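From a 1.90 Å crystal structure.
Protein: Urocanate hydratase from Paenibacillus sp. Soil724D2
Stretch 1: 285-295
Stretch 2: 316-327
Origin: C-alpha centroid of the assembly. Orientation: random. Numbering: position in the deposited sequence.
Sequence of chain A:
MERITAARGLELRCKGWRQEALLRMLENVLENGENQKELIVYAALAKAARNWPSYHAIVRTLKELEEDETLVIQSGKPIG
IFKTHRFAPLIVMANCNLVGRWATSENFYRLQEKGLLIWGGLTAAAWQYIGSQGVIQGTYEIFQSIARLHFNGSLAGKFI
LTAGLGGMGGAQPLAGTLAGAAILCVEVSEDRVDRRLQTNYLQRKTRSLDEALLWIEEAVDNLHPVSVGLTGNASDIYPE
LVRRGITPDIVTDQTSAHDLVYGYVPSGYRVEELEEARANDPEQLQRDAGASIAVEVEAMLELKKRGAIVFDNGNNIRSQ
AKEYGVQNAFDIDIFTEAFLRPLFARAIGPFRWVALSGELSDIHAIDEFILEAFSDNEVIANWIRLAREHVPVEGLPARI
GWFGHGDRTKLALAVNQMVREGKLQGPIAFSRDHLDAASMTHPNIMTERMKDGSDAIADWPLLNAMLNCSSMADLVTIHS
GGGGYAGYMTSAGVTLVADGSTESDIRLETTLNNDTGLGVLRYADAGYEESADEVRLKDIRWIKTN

Stretch 1 285-295: LQRDAGASIAV
Stretch 2 (316-327) NIRSQAKEYGVQ

Residues 285-295 are helical throughout, within a helix that extends beyond both ends of the stretch; phi/psi stay near -62/-42, and i to i+4 bonds such as Ala294 N to Gly290 O (3.0 Å) run along it. The second stretch opens with Asn316 at the N-cap position (phi/psi 51/31), its side chain making no capping bond, and continues as helix 317-323. Tyr324 leaves helical geometry at -102/25, and Gly325 follows at 109/-6, where a CB would be jammed against the preceding carbonyl oxygen. Val326 (-85/95) closes the turn by donating from its N to Ala321 O at 2.8 Å.

The two helix axes approach to 8.1 Å with an angle of 107° between their N-to-C directions, so the contact is a steep crossing. The backbones are nearest at Ala294 and Ala321, whose CA atoms lie 4.4 Å apart; the CA atoms of Gly290 and Tyr324 are 5.9 Å apart. The contact buries 427 Å² of surface, both sides summed.

Tyr324 makes the largest contribution. Its CB points toward the first helix, and with chi1 -77° (m) and chi2 -102° the ring lies flat against Gly290. Gly290 CA sits 3.5 Å from the centroid of the Tyr324 ring, only 4° off the normal, a CH-pi contact over the face. Glycine leaves room for it: an ideal CB here would come 2.2 Å from Tyr324 CZ. At the near end of the side chain, Tyr324 CB is 3.5 Å from Gly290 O. The ring also follows the helix backbone, with Tyr324 CD1 3.6 Å from Ala291 N and Tyr324 CE1 3.8 Å from Arg287 O, while Tyr324 OH reaches within 3.5 Å of Gln286 O.

One turn along from Gly290, Ala294 CB packs 4.1 Å from Tyr324 CB and 3.8 Å from Val326 CG2. Val326, in chi1 t, points toward the first helix, bringing its CG2 to 3.6 Å from Ala294 O.

Ile293 (chi1 m, chi2 t) points toward the second helix. Its CG2 lies 3.7 Å from Ile317 CG1, 3.9 Å from Gln320 CB and 4.2 Å from Ala321 CB. Ile317, t at both chi angles, starts sideways but brings its end nearer. Gln320 (chi1 m, chi2 m) starts toward the first helix, yet its end leads away and its NE2 is hydrogen-bonded elsewhere in the structure. No clear hydrogen bond joins the stretches; apolar packing and the glycine-tyrosine contact dominate.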

# COMPACT_ATOMS: atom_id res chain seq x y z
N LEU A 285 -9.39 30.93 -2.43
CA LEU A 285 -7.96 30.87 -2.17
C LEU A 285 -7.28 29.83 -3.06
O LEU A 285 -6.24 30.12 -3.67
CB LEU A 285 -7.71 30.58 -0.69
CG LEU A 285 -6.30 30.20 -0.23
CD1 LEU A 285 -5.31 31.37 -0.35
CD2 LEU A 285 -6.34 29.64 1.22
N GLN A 286 -7.86 28.63 -3.17
CA GLN A 286 -7.25 27.63 -4.05
C GLN A 286 -7.23 28.09 -5.49
O GLN A 286 -6.24 27.87 -6.19
CB GLN A 286 -7.97 26.27 -4.04
CG GLN A 286 -7.97 25.43 -2.80
CD GLN A 286 -8.59 24.06 -3.11
OE1 GLN A 286 -7.90 23.12 -3.54
NE2 GLN A 286 -9.91 23.98 -3.02
N ARG A 287 -8.34 28.64 -5.99
CA ARG A 287 -8.36 29.13 -7.36
C ARG A 287 -7.29 30.20 -7.54
O ARG A 287 -6.61 30.24 -8.56
CB ARG A 287 -9.73 29.71 -7.74
CG ARG A 287 -10.69 28.64 -8.29
CD ARG A 287 -12.07 29.22 -8.66
NE ARG A 287 -12.67 29.88 -7.52
CZ ARG A 287 -13.54 29.30 -6.69
NH1 ARG A 287 -13.92 28.04 -6.89
NH2 ARG A 287 -14.02 29.98 -5.65
N ASP A 288 -7.17 31.10 -6.57
CA ASP A 288 -6.17 32.16 -6.68
C ASP A 288 -4.76 31.59 -6.66
O ASP A 288 -3.87 32.09 -7.36
CB ASP A 288 -6.36 33.18 -5.56
CG ASP A 288 -7.63 34.03 -5.74
OD1 ASP A 288 -8.14 34.09 -6.88
OD2 ASP A 288 -8.10 34.63 -4.74
N ALA A 289 -4.52 30.59 -5.81
CA ALA A 289 -3.19 29.99 -5.73
C ALA A 289 -2.85 29.26 -7.02
O ALA A 289 -1.71 29.35 -7.53
CB ALA A 289 -3.12 29.02 -4.55
N GLY A 290 -3.82 28.55 -7.57
CA GLY A 290 -3.59 27.82 -8.81
C GLY A 290 -3.34 28.76 -9.97
O GLY A 290 -2.47 28.50 -10.81
N ALA A 291 -4.07 29.87 -10.02
CA ALA A 291 -3.82 30.85 -11.07
C ALA A 291 -2.42 31.45 -10.94
O ALA A 291 -1.75 31.69 -11.96
CB ALA A 291 -4.87 31.96 -11.02
N SER A 292 -1.98 31.73 -9.70
CA SER A 292 -0.64 32.31 -9.52
C SER A 292 0.45 31.30 -9.87
O SER A 292 1.47 31.66 -10.46
CB SER A 292 -0.46 32.81 -8.09
OG SER A 292 -1.19 33.99 -7.83
N ILE A 293 0.26 30.02 -9.52
CA ILE A 293 1.21 29.01 -9.96
C ILE A 293 1.28 28.96 -11.47
O ILE A 293 2.36 28.84 -12.06
CB ILE A 293 0.84 27.64 -9.36
CG1 ILE A 293 1.20 27.59 -7.87
CG2 ILE A 293 1.45 26.52 -10.20
CD1 ILE A 293 0.58 26.38 -7.16
N ALA A 294 0.12 29.04 -12.14
CA ALA A 294 0.12 29.05 -13.60
C ALA A 294 0.95 30.21 -14.16
O ALA A 294 1.74 30.04 -15.11
CB ALA A 294 -1.33 29.11 -14.11
N VAL A 295 0.80 31.41 -13.58
CA VAL A 295 1.61 32.55 -14.00
C VAL A 295 3.10 32.28 -13.79
O VAL A 295 3.95 32.61 -14.64
CB VAL A 295 1.18 33.81 -13.23
CG1 VAL A 295 2.20 34.90 -13.43
CG2 VAL A 295 -0.20 34.26 -13.68
N ASN A 316 5.15 19.11 -7.40
CA ASN A 316 3.95 19.15 -8.25
C ASN A 316 3.63 20.52 -8.81
O ASN A 316 2.46 20.80 -9.11
CB ASN A 316 2.71 18.57 -7.56
CG ASN A 316 2.64 17.05 -7.62
OD1 ASN A 316 3.59 16.32 -7.39
ND2 ASN A 316 1.41 16.59 -7.83
N ILE A 317 4.64 21.35 -9.05
CA ILE A 317 4.28 22.66 -9.56
C ILE A 317 3.79 22.53 -11.01
O ILE A 317 2.87 23.25 -11.41
CB ILE A 317 5.43 23.67 -9.44
CG1 ILE A 317 4.87 25.08 -9.71
CG2 ILE A 317 6.49 23.32 -10.45
CD1 ILE A 317 5.83 26.26 -9.42
N ARG A 318 4.34 21.58 -11.79
CA ARG A 318 3.90 21.46 -13.18
C ARG A 318 2.50 20.87 -13.23
O ARG A 318 1.65 21.33 -14.02
CB ARG A 318 4.86 20.59 -14.00
CG ARG A 318 6.27 21.21 -14.21
CD ARG A 318 7.23 20.12 -14.71
NE ARG A 318 7.14 18.97 -13.83
CZ ARG A 318 7.42 17.72 -14.20
NH1 ARG A 318 7.84 17.46 -15.42
NH2 ARG A 318 7.25 16.71 -13.34
N SER A 319 2.23 19.86 -12.39
CA SER A 319 0.89 19.31 -12.30
C SER A 319 -0.13 20.39 -11.98
O SER A 319 -1.17 20.48 -12.64
CB SER A 319 0.83 18.19 -11.24
OG SER A 319 1.84 17.22 -11.48
N GLN A 320 0.16 21.23 -10.98
CA GLN A 320 -0.76 22.31 -10.64
C GLN A 320 -0.92 23.25 -11.83
O GLN A 320 -2.04 23.55 -12.26
CB GLN A 320 -0.28 23.07 -9.40
CG GLN A 320 -0.19 22.23 -8.15
CD GLN A 320 -1.54 21.99 -7.50
OE1 GLN A 320 -2.57 21.94 -8.18
NE2 GLN A 320 -1.55 21.85 -6.18
N ALA A 321 0.20 23.69 -12.41
CA ALA A 321 0.13 24.62 -13.53
C ALA A 321 -0.72 24.06 -14.67
O ALA A 321 -1.51 24.79 -15.27
CB ALA A 321 1.54 24.94 -14.04
N LYS A 322 -0.57 22.77 -14.99
CA LYS A 322 -1.37 22.19 -16.06
C LYS A 322 -2.85 22.26 -15.74
O LYS A 322 -3.66 22.69 -16.57
CB LYS A 322 -0.96 20.75 -16.35
CG LYS A 322 -1.67 20.19 -17.59
CD LYS A 322 -1.15 18.82 -17.96
CE LYS A 322 -2.01 18.18 -19.05
NZ LYS A 322 -1.50 18.59 -20.39
N GLU A 323 -3.23 21.85 -14.52
CA GLU A 323 -4.61 21.93 -14.05
C GLU A 323 -5.17 23.34 -14.20
O GLU A 323 -6.38 23.51 -14.43
CB GLU A 323 -4.67 21.49 -12.59
CG GLU A 323 -6.02 21.72 -11.90
CD GLU A 323 -7.10 20.79 -12.41
OE1 GLU A 323 -6.75 19.80 -13.11
OE2 GLU A 323 -8.29 21.06 -12.10
N TYR A 324 -4.34 24.36 -14.06
CA TYR A 324 -4.84 25.72 -14.17
C TYR A 324 -4.51 26.34 -15.52
O TYR A 324 -4.42 27.56 -15.64
CB TYR A 324 -4.33 26.58 -13.02
CG TYR A 324 -5.11 26.28 -11.76
CD1 TYR A 324 -6.12 27.14 -11.31
CD2 TYR A 324 -4.88 25.10 -11.05
CE1 TYR A 324 -6.85 26.84 -10.16
CE2 TYR A 324 -5.62 24.78 -9.91
CZ TYR A 324 -6.60 25.66 -9.47
OH TYR A 324 -7.33 25.35 -8.33
N GLY A 325 -4.32 25.50 -16.54
CA GLY A 325 -4.30 25.95 -17.92
C GLY A 325 -2.97 25.94 -18.63
O GLY A 325 -2.94 26.23 -19.84
N VAL A 326 -1.85 25.63 -17.97
CA VAL A 326 -0.55 25.64 -18.65
C VAL A 326 -0.40 24.28 -19.33
O VAL A 326 0.07 23.31 -18.74
CB VAL A 326 0.60 25.97 -17.71
CG1 VAL A 326 1.90 26.02 -18.50
CG2 VAL A 326 0.33 27.28 -16.96
N GLN A 327 -0.77 24.21 -20.60
CA GLN A 327 -0.88 22.92 -21.26
C GLN A 327 0.47 22.26 -21.49
O GLN A 327 0.57 21.03 -21.44
CB GLN A 327 -1.62 23.09 -22.59
CG GLN A 327 -3.13 23.14 -22.43